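Local coordinates for probable GTP-binding protein engB (Pyrococcus horikoshii, PDB 2CXX) that binds guanine nucleotides as a small GTPase of the EngB family and is probably needed for normal cell division and septation, at residues Val112-Tyr115 with Gln116-Arg119; Ile72-Phe75 with Ile76-Ala80; Ala95-Ile98 with Ile99-Trp102; Ile135-Val138 with Gln139-Ile142; Lys175-Ile178 with Phe179-Ile182. All blocks are in the same frame, centred on the assembly; numbering follows the deposited sequence.

Contact 1: Val112-Tyr115 with Gln116-Arg119; sequences VEFY and QFLR
Phe114 meets Leu118 and Phe117, one turn further along helix 110-120, with different parts of its ring. Its CG stands anti to the backbone N (chi1 -165°), which swings the ring along the helix toward the later turn. Beyond CB the ring starts at CG and divides. On one branch CD1 is near Phe117 CD2, and Phe114 CE1 comes closer, 3.8 Å from Phe117 CD2. On the other branch CD2 and then CE2 run into Leu118, with Phe114 CE2 only 3.4 Å from Leu118 CD1, a tight apolar contact. At the far end Phe114 CZ is about equally far from both methyls of Leu118, 3.9 Å from Leu118 CD2. Leu118 CG sits over one face of the Phe114 ring, displaced toward the rim, as a CH-pi contact 4.2 Å from the ring centroid. The rings of Phe114 and Phe117 incline at 37° and form an oblique pair.

This is the buried side of an amphipathic helix in the P-loop GTPase fold. Phe114 and Tyr115 reach Leu88 of strand 85-91, Leu118 reaches Ala86 of the same strand, and Phe117 turns to helix 62-79. With the Phe114 ring cut back to an alanine, Leu118 CD1 and Phe117 CD2 would probably lose their shared partner, and a gap would open against Leu88 and Ile76.

On another side of the helix, Gln116 lies alongside Val112, pointing the same way, and Gln116 NE2 is 3.6 Å from Val112 CG1. Beneath the side chains, Leu118 N donates to Phe114 O at 3.0 Å, an i to i+4 helical bond.

Contact 2: Ile72-Phe75 with Ile76-Ala80; sequences IVHF and IEDNA
Phe75 and Asn79 meet twice in the last turn of helix 62-79, ring under amide and carbonyl to amide. A chi1 of -177° points the Phe75 ring away from its own backbone N and toward the later turn, beneath the Asn79 side chain. Asn79 ND2 stands 3.3 Å above the Phe75 ring plane, over its centre, and the amide and ring planes differ by 25°. The same Asn79 ND2 donates to Phe75 O at 2.9 Å, with the acceptor nearly in the amide plane. Since Asn79 N also donates to Phe75 O, at 2.8 Å, that carbonyl is gripped twice by one residue, and the amide's rotation is fixed as it lies on the ring.

His74 and Asp78 meet differently. The carboxylate comes over one face of the imidazole, its plane 79° from that of the ring. Asp78 OD2 is 2.7 Å from His74 NE2, but the angle is wrong for a hydrogen bond.

On the inner side Ile72 and Ile76 run side by side. Ile76 CG1 lies on the side of its own backbone N, which sends CD1 back along the helix to within 3.6 Å of Ile72 CG2. Val73 CG1 lies 3.7 Å from Glu77 CD.

Ile76 packs on Phe114 and Phe117, and Phe75 on Met51. These are the contacts of an amphipathic helix that follows the predicted GTP-binding segment Asp50 to Gly53 in the GTPase fold, here with an asparagine side chain bonding back to the preceding turn.

Contact 3: Ala95-Ile98 with Ile99-Trp102; sequences APEI and IKRW
Ile98 lies alongside Trp102, one turn on in helix 94-104, the two side chains pointing the same way. CG2 is the branch that touches, with Ile98 CG2 3.8 Å from Trp102 CD1. Trp102 CD1 also comes 3.3 Å from Ile98 O, the carbonyl that accepts the helical bond from Trp102 N.

A bend at chi2 (-53°) swings the Glu97 carboxylate across to the extended chain of Lys100. Lys100 NZ donates to Glu97 OE2 at 2.6 Å on the syn lone pair, a short salt bridge between residues i and i+3. The aliphatic part of the lysine is pressed to the helix on its way out, with Lys100 CG 3.0 Å from Pro96 O. Its ammonium has a second partner in the cation-pi contact with Phe144.

Ile99, the third residue with much surface buried here, looks to the interior. Ile99 CG1 rests 3.2 Å from Ala95 O, the acceptor of Ile99 N, and the side chain also packs on Val112, Leu145 and Pro109.

Pro96 near the start of the helix adds its own packing against Val141 and Phe144, and Ile98 touches Arg9 of the predicted GTP-binding loop. A buried side of Ala95, Pro96 and Ile99 and a polar side of Glu97, Lys100 and Arg101 mark an amphipathic helix, here the one that follows strand 85-91 of the P-loop GTPase fold.

Contact 4: Ile135-Val138 with Gln139-Ile142; sequences IKNV and QEVI
The Asn137 amide and the Glu140 carboxylate meet almost at right angles, their planes 85° apart. Asn137 ND2 is 3.0 Å from Glu140 OE2, while Glu140 CB sits 3.3 Å from Asn137 CG. The amide oxygen does the capping: Glu140 N donates to Asn137 OD1 at 3.2 Å, arriving from well above the carbonyl plane, 67° out of it, and not on a lone pair. Asn137 is thus the N-cap of helix 138-149. Its chi1 of -168° turns the amide toward the first turn, within bonding distance of Glu140 N. Water 1 bridges Asn137 OD1 and Gln139 N, donating to the first and accepting from the second, each at 2.8 Å.

On the apolar side Ile135 and Val141 cross at about a right angle, Ile135 CG2 3.7 Å from Val141 CG2. Val138 and Ile142 lie alongside each other and both reach Pro162 of strand 160-162.

Were a leucine to stand in place of Asn137, Glu140 N is likely to lose its capping acceptor and water 1 one of its anchors. At the start of this helix, just after the predicted GTP-binding segment Asn130 to Asp133, two of the first backbone N-H groups, those of Gln139 and Glu140, find polar acceptors.

Contact 5: Lys175-Ile178 with Phe179-Ile182; sequences KNRI and FEVI
Arg177 and Glu180 form the strongest polar link here, a salt bridge between residues i and i+3 on helix 171-184, the C-terminal helix of the GTPase domain. Arg177 NH2 donates to Glu180 OE2 at 2.6 Å, meeting that oxygen on its anti side, with the carboxylate and guanidinium planes 48° apart. A weak bond from Arg177 NE reaches the same Glu180 OE2 at 3.2 Å, making this oxygen the shared acceptor of two N-H groups. The arginine is bent at chi2 (85°) and chi3 (-81°), which curls its head forward along the helix toward Glu180. Arg177 NH1 is held from elsewhere, by Lys158 O, and these bonds together hold the guanidinium in place.

One face of that group is covered by Val181, whose CG2 sits 3.3 Å above the Arg177 guanidinium plane, displaced toward the rim. A methyl therefore lies on one face of the guanidinium while Glu180 OE2 is at its edge.

Farther round, the side chains turn toward the central sheet. Ile178 and Ile182 lie side by side, Ile178 CG2 4.0 Å from Ile182 CD1, and with Val181 they pack on strands 85-91 and 125-130, through residues such as Val87, Ile126 and Val85. Phe179 meets the rings of Trp43 and His46, so the helix also touches the antiparallel edge of the sheet.

Lys175 runs beside Phe179, pointing the same way. Lys175 CG lies at the edge of the ring, in plane, 3.9 Å from Phe179 CE1.

In the fold
Contacts 1 and 2 join two neighbouring helices: Phe114 CZ lies 3.6 Å from Ile76 CD1, and Phe117 reaches Val73 and Glu77. Contact 1 also touches contact 3 through Val112 CG2 and Ile99 CD1, 4.0 Å apart, and contact 3 meets contact 4 where Pro96 CG is 3.8 Å from Val141 CG1. Contacts 2, 1, 3 and 4 therefore form a chain of packing. Contact 5 touches none of them; its nearest atoms stay about 10 Å from contact 1. Bound GDP lies about 8 Å from the side chain of Ile135 in contact 4, and about 12 to 13 Å from those of Ile72, Ile98 and Phe114.

Contact 1: Val112-Tyr115 with Gln116-Arg119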
loop_
_atom_site.group_PDB
_atom_site.type_symbol
_atom_site.label_atom_id
_atom_site.label_comp_id
_atom_site.label_asym_id
_atom_site.label_seq_id
_atom_site.Cartn_x
_atom_site.Cartn_y
_atom_site.Cartn_z
ATOM N N VAL A 112 -7.804 4.068 5.350
ATOM C CA VAL A 112 -7.986 5.492 5.582
ATOM C C VAL A 112 -7.026 5.910 6.713
ATOM O O VAL A 112 -6.321 6.901 6.610
ATOM C CB VAL A 112 -9.404 5.732 6.030
ATOM C CG1 VAL A 112 -9.550 7.158 6.604
ATOM C CG2 VAL A 112 -10.371 5.476 4.882
ATOM N N GLU A 113 -7.010 5.130 7.772
ATOM C CA GLU A 113 -6.162 5.409 8.907
ATOM C C GLU A 113 -4.722 5.472 8.467
ATOM O O GLU A 113 -3.987 6.418 8.823
ATOM C CB GLU A 113 -6.314 4.327 9.992
ATOM C CG GLU A 113 -5.555 4.714 11.232
ATOM C CD GLU A 113 -5.493 3.619 12.297
ATOM O OE1 GLU A 113 -4.953 3.885 13.403
ATOM O OE2 GLU A 113 -5.952 2.480 12.028
ATOM N N PHE A 114 -4.299 4.503 7.653
ATOM C CA PHE A 114 -2.893 4.485 7.244
ATOM C C PHE A 114 -2.474 5.588 6.275
ATOM O O PHE A 114 -1.401 6.182 6.432
ATOM C CB PHE A 114 -2.515 3.123 6.646
ATOM C CG PHE A 114 -1.050 2.929 6.536
ATOM C CD1 PHE A 114 -0.271 2.813 7.658
ATOM C CD2 PHE A 114 -0.453 2.910 5.287
ATOM C CE1 PHE A 114 1.137 2.678 7.511
ATOM C CE2 PHE A 114 0.936 2.774 5.124
ATOM C CZ PHE A 114 1.723 2.663 6.257
ATOM N N TYR A 115 -3.287 5.873 5.290
ATOM C CA TYR A 115 -2.946 6.956 4.377
ATOM C C TYR A 115 -2.877 8.273 5.176
ATOM O O TYR A 115 -1.973 9.116 4.990
ATOM C CB TYR A 115 -4.003 7.080 3.267
ATOM C CG TYR A 115 -3.659 8.114 2.232
ATOM C CD1 TYR A 115 -3.996 9.434 2.428
ATOM C CD2 TYR A 115 -2.919 7.773 1.102
ATOM C CE1 TYR A 115 -3.596 10.446 1.531
ATOM C CE2 TYR A 115 -2.519 8.765 0.174
ATOM C CZ TYR A 115 -2.872 10.099 0.418
ATOM O OH TYR A 115 -2.575 11.110 -0.456
ATOM N N GLN A 116 -3.785 8.454 6.126
ATOM C CA GLN A 116 -3.745 9.706 6.867
ATOM C C GLN A 116 -2.571 9.755 7.801
ATOM O O GLN A 116 -1.999 10.852 8.026
ATOM C CB GLN A 116 -5.058 9.946 7.605
ATOM C CG GLN A 116 -6.195 10.222 6.611
ATOM C CD GLN A 116 -7.554 10.467 7.280
ATOM O OE1 GLN A 116 -7.643 10.540 8.506
ATOM N NE2 GLN A 116 -8.607 10.628 6.471
ATOM N N PHE A 117 -2.132 8.584 8.266
ATOM C CA PHE A 117 -0.965 8.531 9.129
ATOM C C PHE A 117 0.275 8.967 8.304
ATOM O O PHE A 117 1.089 9.795 8.764
ATOM C CB PHE A 117 -0.818 7.107 9.694
ATOM C CG PHE A 117 0.570 6.775 10.222
ATOM C CD1 PHE A 117 1.036 7.309 11.451
ATOM C CD2 PHE A 117 1.400 5.912 9.516
ATOM C CE1 PHE A 117 2.303 6.972 11.945
ATOM C CE2 PHE A 117 2.644 5.565 9.981
ATOM C CZ PHE A 117 3.124 6.078 11.204
ATOM N N LEU A 118 0.425 8.429 7.100
ATOM C CA LEU A 118 1.571 8.819 6.284
ATOM C C LEU A 118 1.569 10.327 6.024
ATOM O O LEU A 118 2.653 10.950 5.913
ATOM C CB LEU A 118 1.562 8.083 4.943
ATOM C CG LEU A 118 1.769 6.545 5.098
ATOM C CD1 LEU A 118 1.530 5.826 3.791
ATOM C CD2 LEU A 118 3.229 6.250 5.584
ATOM N N ARG A 119 0.375 10.913 5.917
ATOM C CA ARG A 119 0.298 12.369 5.648
ATOM C C ARG A 119 0.779 13.149 6.862
ATOM O O ARG A 119 1.479 14.146 6.698
ATOM C CB ARG A 119 -1.139 12.771 5.253
ATOM C CG ARG A 119 -1.345 14.327 4.927
ATOM C CD ARG A 119 -0.700 14.678 3.567
ATOM N NE ARG A 119 -0.443 16.126 3.404
ATOM C CZ ARG A 119 -1.081 16.908 2.548
ATOM N NH1 ARG A 119 -2.047 16.395 1.787
ATOM N NH2 ARG A 119 -0.679 18.178 2.377
#

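Contact 2: Ile72-Phe75 with Ile76-Ala80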
loop_
_atom_site.group_PDB
_atom_site.type_symbol
_atom_site.label_atom_id
_atom_site.label_comp_id
_atom_site.label_asym_id
_atom_site.label_seq_id
_atom_site.Cartn_x
_atom_site.Cartn_y
_atom_site.Cartn_z
ATOM N N ILE A 72 5.032 -1.562 12.551
ATOM C CA ILE A 72 5.085 -0.861 11.251
ATOM C C ILE A 72 5.080 0.632 11.554
ATOM O O ILE A 72 5.865 1.382 10.979
ATOM C CB ILE A 72 3.846 -1.248 10.345
ATOM C CG1 ILE A 72 3.955 -2.717 9.961
ATOM C CG2 ILE A 72 3.736 -0.309 9.058
ATOM C CD1 ILE A 72 2.738 -3.252 9.280
ATOM N N VAL A 73 4.205 1.066 12.445
ATOM C CA VAL A 73 4.099 2.489 12.836
ATOM C C VAL A 73 5.421 2.966 13.409
ATOM O O VAL A 73 5.943 4.031 13.029
ATOM C CB VAL A 73 2.966 2.666 13.913
ATOM C CG1 VAL A 73 3.180 3.987 14.633
ATOM C CG2 VAL A 73 1.542 2.613 13.226
ATOM N N HIS A 74 5.987 2.177 14.309
ATOM C CA HIS A 74 7.243 2.542 14.936
ATOM C C HIS A 74 8.389 2.600 13.901
ATOM O O HIS A 74 9.150 3.534 13.873
ATOM C CB HIS A 74 7.557 1.575 16.091
ATOM C CG HIS A 74 8.677 2.050 16.974
ATOM N ND1 HIS A 74 8.657 3.282 17.588
ATOM C CD2 HIS A 74 9.904 1.525 17.232
ATOM C CE1 HIS A 74 9.822 3.503 18.177
ATOM N NE2 HIS A 74 10.597 2.453 17.976
ATOM N N PHE A 75 8.474 1.619 13.029
ATOM C CA PHE A 75 9.512 1.666 12.008
ATOM C C PHE A 75 9.353 2.918 11.128
ATOM O O PHE A 75 10.308 3.703 10.907
ATOM C CB PHE A 75 9.410 0.428 11.122
ATOM C CG PHE A 75 10.486 0.358 10.093
ATOM C CD1 PHE A 75 11.686 -0.312 10.378
ATOM C CD2 PHE A 75 10.322 1.007 8.858
ATOM C CE1 PHE A 75 12.706 -0.335 9.452
ATOM C CE2 PHE A 75 11.342 0.989 7.919
ATOM C CZ PHE A 75 12.541 0.320 8.216
ATOM N N ILE A 76 8.139 3.148 10.644
ATOM C CA ILE A 76 7.965 4.322 9.738
ATOM C C ILE A 76 8.177 5.657 10.470
ATOM O O ILE A 76 8.789 6.598 9.934
ATOM C CB ILE A 76 6.559 4.287 9.057
ATOM C CG1 ILE A 76 6.445 3.019 8.231
ATOM C CG2 ILE A 76 6.353 5.533 8.196
ATOM C CD1 ILE A 76 5.026 2.709 7.689
ATOM N N GLU A 77 7.717 5.746 11.699
ATOM C CA GLU A 77 7.979 6.976 12.457
ATOM C C GLU A 77 9.486 7.134 12.629
ATOM O O GLU A 77 10.024 8.212 12.389
ATOM C CB GLU A 77 7.370 6.898 13.856
ATOM C CG GLU A 77 5.886 7.233 13.881
ATOM C CD GLU A 77 5.247 7.001 15.259
ATOM O OE1 GLU A 77 4.155 7.562 15.467
ATOM O OE2 GLU A 77 5.822 6.282 16.119
ATOM N N ASP A 78 10.178 6.076 13.008
ATOM C CA ASP A 78 11.636 6.181 13.264
ATOM C C ASP A 78 12.536 6.404 12.050
ATOM O O ASP A 78 13.629 6.992 12.158
ATOM C CB ASP A 78 12.153 4.927 13.968
ATOM C CG ASP A 78 11.663 4.791 15.375
ATOM O OD1 ASP A 78 11.018 5.716 15.867
ATOM O OD2 ASP A 78 11.950 3.739 15.993
ATOM N N ASN A 79 12.096 5.911 10.913
ATOM C CA ASN A 79 12.852 6.014 9.676
ATOM C C ASN A 79 12.250 7.015 8.680
ATOM O O ASN A 79 12.695 7.090 7.535
ATOM C CB ASN A 79 12.899 4.651 9.029
ATOM C CG ASN A 79 13.738 3.670 9.787
ATOM O OD1 ASN A 79 14.974 3.615 9.606
ATOM N ND2 ASN A 79 13.108 2.877 10.646
ATOM N N ALA A 80 11.251 7.789 9.100
ATOM C CA ALA A 80 10.586 8.718 8.188
ATOM C C ALA A 80 11.538 9.606 7.394
ATOM O O ALA A 80 11.343 9.783 6.206
ATOM C CB ALA A 80 9.548 9.622 8.938
#

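Contact 3: Ala95-Ile98 with Ile99-Trp102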
loop_
_atom_site.group_PDB
_atom_site.type_symbol
_atom_site.label_atom_id
_atom_site.label_comp_id
_atom_site.label_asym_id
_atom_site.label_seq_id
_atom_site.Cartn_x
_atom_site.Cartn_y
_atom_site.Cartn_z
ATOM N N ALA A 95 -11.907 -2.381 -1.213
ATOM C CA ALA A 95 -11.686 -1.213 -0.360
ATOM C C ALA A 95 -12.835 -0.278 -0.143
ATOM O O ALA A 95 -13.122 0.073 0.995
ATOM C CB ALA A 95 -10.460 -0.417 -0.862
ATOM N N PRO A 96 -13.561 0.096 -1.218
ATOM C CA PRO A 96 -14.674 1.014 -0.936
ATOM C C PRO A 96 -15.801 0.362 -0.108
ATOM O O PRO A 96 -16.411 1.024 0.744
ATOM C CB PRO A 96 -15.142 1.434 -2.338
ATOM C CG PRO A 96 -13.880 1.239 -3.218
ATOM C CD PRO A 96 -13.327 -0.053 -2.670
ATOM N N GLU A 97 -16.027 -0.941 -0.306
ATOM C CA GLU A 97 -17.114 -1.582 0.400
ATOM C C GLU A 97 -16.700 -1.847 1.831
ATOM O O GLU A 97 -17.521 -1.778 2.727
ATOM C CB GLU A 97 -17.517 -2.862 -0.337
ATOM C CG GLU A 97 -18.063 -2.544 -1.734
ATOM C CD GLU A 97 -19.179 -1.504 -1.683
ATOM O OE1 GLU A 97 -20.203 -1.772 -1.014
ATOM O OE2 GLU A 97 -19.024 -0.404 -2.284
ATOM N N ILE A 98 -15.409 -2.129 2.063
ATOM C CA ILE A 98 -14.934 -2.316 3.427
ATOM C C ILE A 98 -15.053 -0.976 4.166
ATOM O O ILE A 98 -15.495 -0.928 5.300
ATOM C CB ILE A 98 -13.466 -2.784 3.416
ATOM C CG1 ILE A 98 -13.435 -4.221 2.867
ATOM C CG2 ILE A 98 -12.826 -2.767 4.821
ATOM C CD1 ILE A 98 -12.020 -4.701 2.588
ATOM N N ILE A 99 -14.679 0.114 3.494
ATOM C CA ILE A 99 -14.730 1.421 4.146
ATOM C C ILE A 99 -16.150 1.703 4.603
ATOM O O ILE A 99 -16.343 2.060 5.734
ATOM C CB ILE A 99 -14.227 2.526 3.212
ATOM C CG1 ILE A 99 -12.705 2.447 3.175
ATOM C CG2 ILE A 99 -14.663 3.955 3.705
ATOM C CD1 ILE A 99 -12.122 3.299 2.012
ATOM N N LYS A 100 -17.126 1.439 3.750
ATOM C CA LYS A 100 -18.521 1.702 4.110
ATOM C C LYS A 100 -19.033 0.875 5.324
ATOM O O LYS A 100 -19.749 1.422 6.239
ATOM C CB LYS A 100 -19.414 1.463 2.874
ATOM C CG LYS A 100 -19.043 2.273 1.602
ATOM C CD LYS A 100 -19.917 1.888 0.437
ATOM C CE LYS A 100 -19.352 2.455 -0.851
ATOM N NZ LYS A 100 -20.132 1.990 -2.051
ATOM N N ARG A 101 -18.630 -0.401 5.405
ATOM C CA ARG A 101 -19.115 -1.205 6.527
ATOM C C ARG A 101 -18.420 -0.816 7.828
ATOM O O ARG A 101 -19.038 -0.857 8.904
ATOM C CB ARG A 101 -18.961 -2.711 6.285
ATOM C CG ARG A 101 -19.550 -3.227 4.979
ATOM C CD ARG A 101 -19.574 -4.816 5.075
ATOM N NE ARG A 101 -19.905 -5.430 3.809
ATOM C CZ ARG A 101 -19.027 -5.681 2.848
ATOM N NH1 ARG A 101 -17.764 -5.376 3.040
ATOM N NH2 ARG A 101 -19.438 -6.229 1.701
ATOM N N TRP A 102 -17.157 -0.416 7.756
ATOM C CA TRP A 102 -16.465 0.002 8.953
ATOM C C TRP A 102 -17.028 1.337 9.453
ATOM O O TRP A 102 -17.261 1.512 10.669
ATOM C CB TRP A 102 -14.944 0.108 8.654
ATOM C CG TRP A 102 -14.234 -1.247 8.734
ATOM C CD1 TRP A 102 -14.623 -2.432 8.118
ATOM C CD2 TRP A 102 -13.072 -1.572 9.504
ATOM N NE1 TRP A 102 -13.774 -3.453 8.465
ATOM C CE2 TRP A 102 -12.815 -2.963 9.319
ATOM C CE3 TRP A 102 -12.219 -0.837 10.339
ATOM C CZ2 TRP A 102 -11.758 -3.607 9.938
ATOM C CZ3 TRP A 102 -11.147 -1.501 10.958
ATOM C CH2 TRP A 102 -10.934 -2.869 10.749
#

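Contact 4: Ile135-Val138 with Gln139-Ile142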
loop_
_atom_site.group_PDB
_atom_site.type_symbol
_atom_site.label_atom_id
_atom_site.label_comp_id
_atom_site.label_asym_id
_atom_site.label_seq_id
_atom_site.Cartn_x
_atom_site.Cartn_y
_atom_site.Cartn_z
ATOM N N ILE A 135 -12.673 -4.299 -11.388
ATOM C CA ILE A 135 -13.382 -3.041 -11.153
ATOM C C ILE A 135 -14.124 -2.509 -12.357
ATOM O O ILE A 135 -13.517 -2.148 -13.340
ATOM C CB ILE A 135 -12.375 -1.928 -10.671
ATOM C CG1 ILE A 135 -11.525 -2.497 -9.501
ATOM C CG2 ILE A 135 -13.152 -0.676 -10.280
ATOM C CD1 ILE A 135 -10.395 -1.635 -9.052
ATOM N N LYS A 136 -15.448 -2.451 -12.248
ATOM C CA LYS A 136 -16.287 -1.948 -13.331
ATOM C C LYS A 136 -16.232 -0.432 -13.504
ATOM O O LYS A 136 -16.308 0.020 -14.628
ATOM C CB LYS A 136 -17.746 -2.371 -13.152
ATOM C CG LYS A 136 -18.597 -1.336 -12.458
ATOM C CD LYS A 136 -19.919 -1.052 -13.225
ATOM C CE LYS A 136 -20.253 0.442 -13.303
ATOM N NZ LYS A 136 -19.674 1.119 -14.533
ATOM N N ASN A 137 -16.076 0.346 -12.430
ATOM C CA ASN A 137 -15.988 1.812 -12.593
ATOM C C ASN A 137 -14.819 2.328 -11.772
ATOM O O ASN A 137 -14.967 2.783 -10.642
ATOM C CB ASN A 137 -17.297 2.501 -12.167
ATOM C CG ASN A 137 -17.362 4.008 -12.596
ATOM O OD1 ASN A 137 -16.341 4.645 -12.912
ATOM N ND2 ASN A 137 -18.599 4.567 -12.604
ATOM N N VAL A 138 -13.647 2.275 -12.368
ATOM C CA VAL A 138 -12.458 2.667 -11.647
ATOM C C VAL A 138 -12.448 4.135 -11.264
ATOM O O VAL A 138 -12.004 4.460 -10.172
ATOM C CB VAL A 138 -11.165 2.279 -12.439
ATOM C CG1 VAL A 138 -10.959 3.193 -13.587
ATOM C CG2 VAL A 138 -9.997 2.305 -11.491
ATOM N N GLN A 139 -12.935 5.020 -12.131
ATOM C CA GLN A 139 -12.971 6.433 -11.792
ATOM C C GLN A 139 -13.793 6.690 -10.544
ATOM O O GLN A 139 -13.430 7.505 -9.676
ATOM C CB GLN A 139 -13.539 7.258 -12.963
ATOM C CG GLN A 139 -13.272 8.754 -12.794
ATOM C CD GLN A 139 -11.799 9.078 -12.538
ATOM O OE1 GLN A 139 -10.919 8.702 -13.332
ATOM N NE2 GLN A 139 -11.516 9.792 -11.418
ATOM N N GLU A 140 -14.902 5.975 -10.441
ATOM C CA GLU A 140 -15.778 6.100 -9.300
ATOM C C GLU A 140 -15.078 5.595 -8.064
ATOM O O GLU A 140 -15.206 6.199 -7.005
ATOM C CB GLU A 140 -17.080 5.294 -9.535
ATOM C CG GLU A 140 -18.011 5.212 -8.346
ATOM C CD GLU A 140 -19.172 4.213 -8.607
ATOM O OE1 GLU A 140 -19.931 3.894 -7.662
ATOM O OE2 GLU A 140 -19.314 3.743 -9.769
ATOM N N VAL A 141 -14.310 4.501 -8.181
ATOM C CA VAL A 141 -13.622 3.971 -6.996
ATOM C C VAL A 141 -12.565 4.988 -6.500
ATOM O O VAL A 141 -12.457 5.292 -5.297
ATOM C CB VAL A 141 -12.962 2.606 -7.358
ATOM C CG1 VAL A 141 -11.873 2.163 -6.319
ATOM C CG2 VAL A 141 -14.067 1.544 -7.426
ATOM N N ILE A 142 -11.784 5.483 -7.435
ATOM C CA ILE A 142 -10.727 6.440 -7.116
ATOM C C ILE A 142 -11.324 7.733 -6.564
ATOM O O ILE A 142 -10.766 8.318 -5.648
ATOM C CB ILE A 142 -9.870 6.690 -8.369
ATOM C CG1 ILE A 142 -9.038 5.413 -8.634
ATOM C CG2 ILE A 142 -9.061 7.934 -8.214
ATOM C CD1 ILE A 142 -8.085 5.507 -9.780
HETATM O O HOH W 1 -14.115 4.605 -14.599
#

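Contact 5: Lys175-Ile178 with Phe179-Ile182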
loop_
_atom_site.group_PDB
_atom_site.type_symbol
_atom_site.label_atom_id
_atom_site.label_comp_id
_atom_site.label_asym_id
_atom_site.label_seq_id
_atom_site.Cartn_x
_atom_site.Cartn_y
_atom_site.Cartn_z
ATOM N N LYS A 175 5.588 2.394 -11.963
ATOM C CA LYS A 175 7.028 2.518 -11.796
ATOM C C LYS A 175 7.458 3.958 -12.137
ATOM O O LYS A 175 8.215 4.571 -11.418
ATOM C CB LYS A 175 7.748 1.528 -12.720
ATOM C CG LYS A 175 9.156 1.196 -12.301
ATOM C CD LYS A 175 9.863 0.385 -13.408
ATOM C CE LYS A 175 9.042 -0.854 -13.811
ATOM N NZ LYS A 175 9.707 -2.182 -13.450
ATOM N N ASN A 176 6.968 4.503 -13.236
ATOM C CA ASN A 176 7.351 5.881 -13.602
ATOM C C ASN A 176 6.951 6.870 -12.529
ATOM O O ASN A 176 7.699 7.726 -12.193
ATOM C CB ASN A 176 6.660 6.295 -14.893
ATOM C CG ASN A 176 7.151 5.533 -16.083
ATOM O OD1 ASN A 176 8.295 5.051 -16.099
ATOM N ND2 ASN A 176 6.299 5.419 -17.110
ATOM N N ARG A 177 5.743 6.726 -11.990
ATOM C CA ARG A 177 5.282 7.616 -10.910
ATOM C C ARG A 177 6.226 7.564 -9.693
ATOM O O ARG A 177 6.598 8.577 -9.126
ATOM C CB ARG A 177 3.847 7.224 -10.490
ATOM C CG ARG A 177 3.127 8.139 -9.445
ATOM C CD ARG A 177 2.412 9.354 -10.000
ATOM N NE ARG A 177 3.367 10.424 -10.240
ATOM C CZ ARG A 177 3.599 11.478 -9.447
ATOM N NH1 ARG A 177 2.943 11.677 -8.330
ATOM N NH2 ARG A 177 4.574 12.321 -9.771
ATOM N N ILE A 178 6.557 6.370 -9.239
ATOM C CA ILE A 178 7.436 6.185 -8.112
ATOM C C ILE A 178 8.744 6.930 -8.329
ATOM O O ILE A 178 9.209 7.645 -7.451
ATOM C CB ILE A 178 7.745 4.697 -7.932
ATOM C CG1 ILE A 178 6.506 4.013 -7.425
ATOM C CG2 ILE A 178 8.966 4.489 -7.015
ATOM C CD1 ILE A 178 6.726 2.501 -7.276
ATOM N N PHE A 179 9.341 6.766 -9.507
ATOM C CA PHE A 179 10.596 7.443 -9.723
ATOM C C PHE A 179 10.474 8.912 -9.912
ATOM O O PHE A 179 11.347 9.662 -9.519
ATOM C CB PHE A 179 11.368 6.753 -10.835
ATOM C CG PHE A 179 11.920 5.458 -10.363
ATOM C CD1 PHE A 179 11.447 4.265 -10.840
ATOM C CD2 PHE A 179 12.827 5.443 -9.305
ATOM C CE1 PHE A 179 11.854 3.074 -10.278
ATOM C CE2 PHE A 179 13.228 4.258 -8.745
ATOM C CZ PHE A 179 12.736 3.071 -9.235
ATOM N N GLU A 180 9.343 9.337 -10.428
ATOM C CA GLU A 180 9.100 10.762 -10.640
ATOM C C GLU A 180 8.962 11.402 -9.249
ATOM O O GLU A 180 9.588 12.428 -8.937
ATOM C CB GLU A 180 7.836 10.838 -11.459
ATOM C CG GLU A 180 7.388 12.088 -12.041
ATOM C CD GLU A 180 6.136 11.815 -12.835
ATOM O OE1 GLU A 180 6.246 11.234 -13.940
ATOM O OE2 GLU A 180 5.026 12.113 -12.338
ATOM N N VAL A 181 8.148 10.801 -8.379
ATOM C CA VAL A 181 8.021 11.342 -7.022
ATOM C C VAL A 181 9.364 11.424 -6.317
ATOM O O VAL A 181 9.647 12.436 -5.666
ATOM C CB VAL A 181 7.079 10.516 -6.122
ATOM C CG1 VAL A 181 7.154 11.060 -4.655
ATOM C CG2 VAL A 181 5.674 10.577 -6.681
ATOM N N ILE A 182 10.195 10.388 -6.453
ATOM C CA ILE A 182 11.512 10.359 -5.829
ATOM C C ILE A 182 12.393 11.515 -6.321
ATOM O O ILE A 182 13.065 12.187 -5.523
ATOM C CB ILE A 182 12.259 9.035 -6.110
ATOM C CG1 ILE A 182 11.574 7.877 -5.384
ATOM C CG2 ILE A 182 13.712 9.176 -5.732
ATOM C CD1 ILE A 182 12.151 6.508 -5.685
#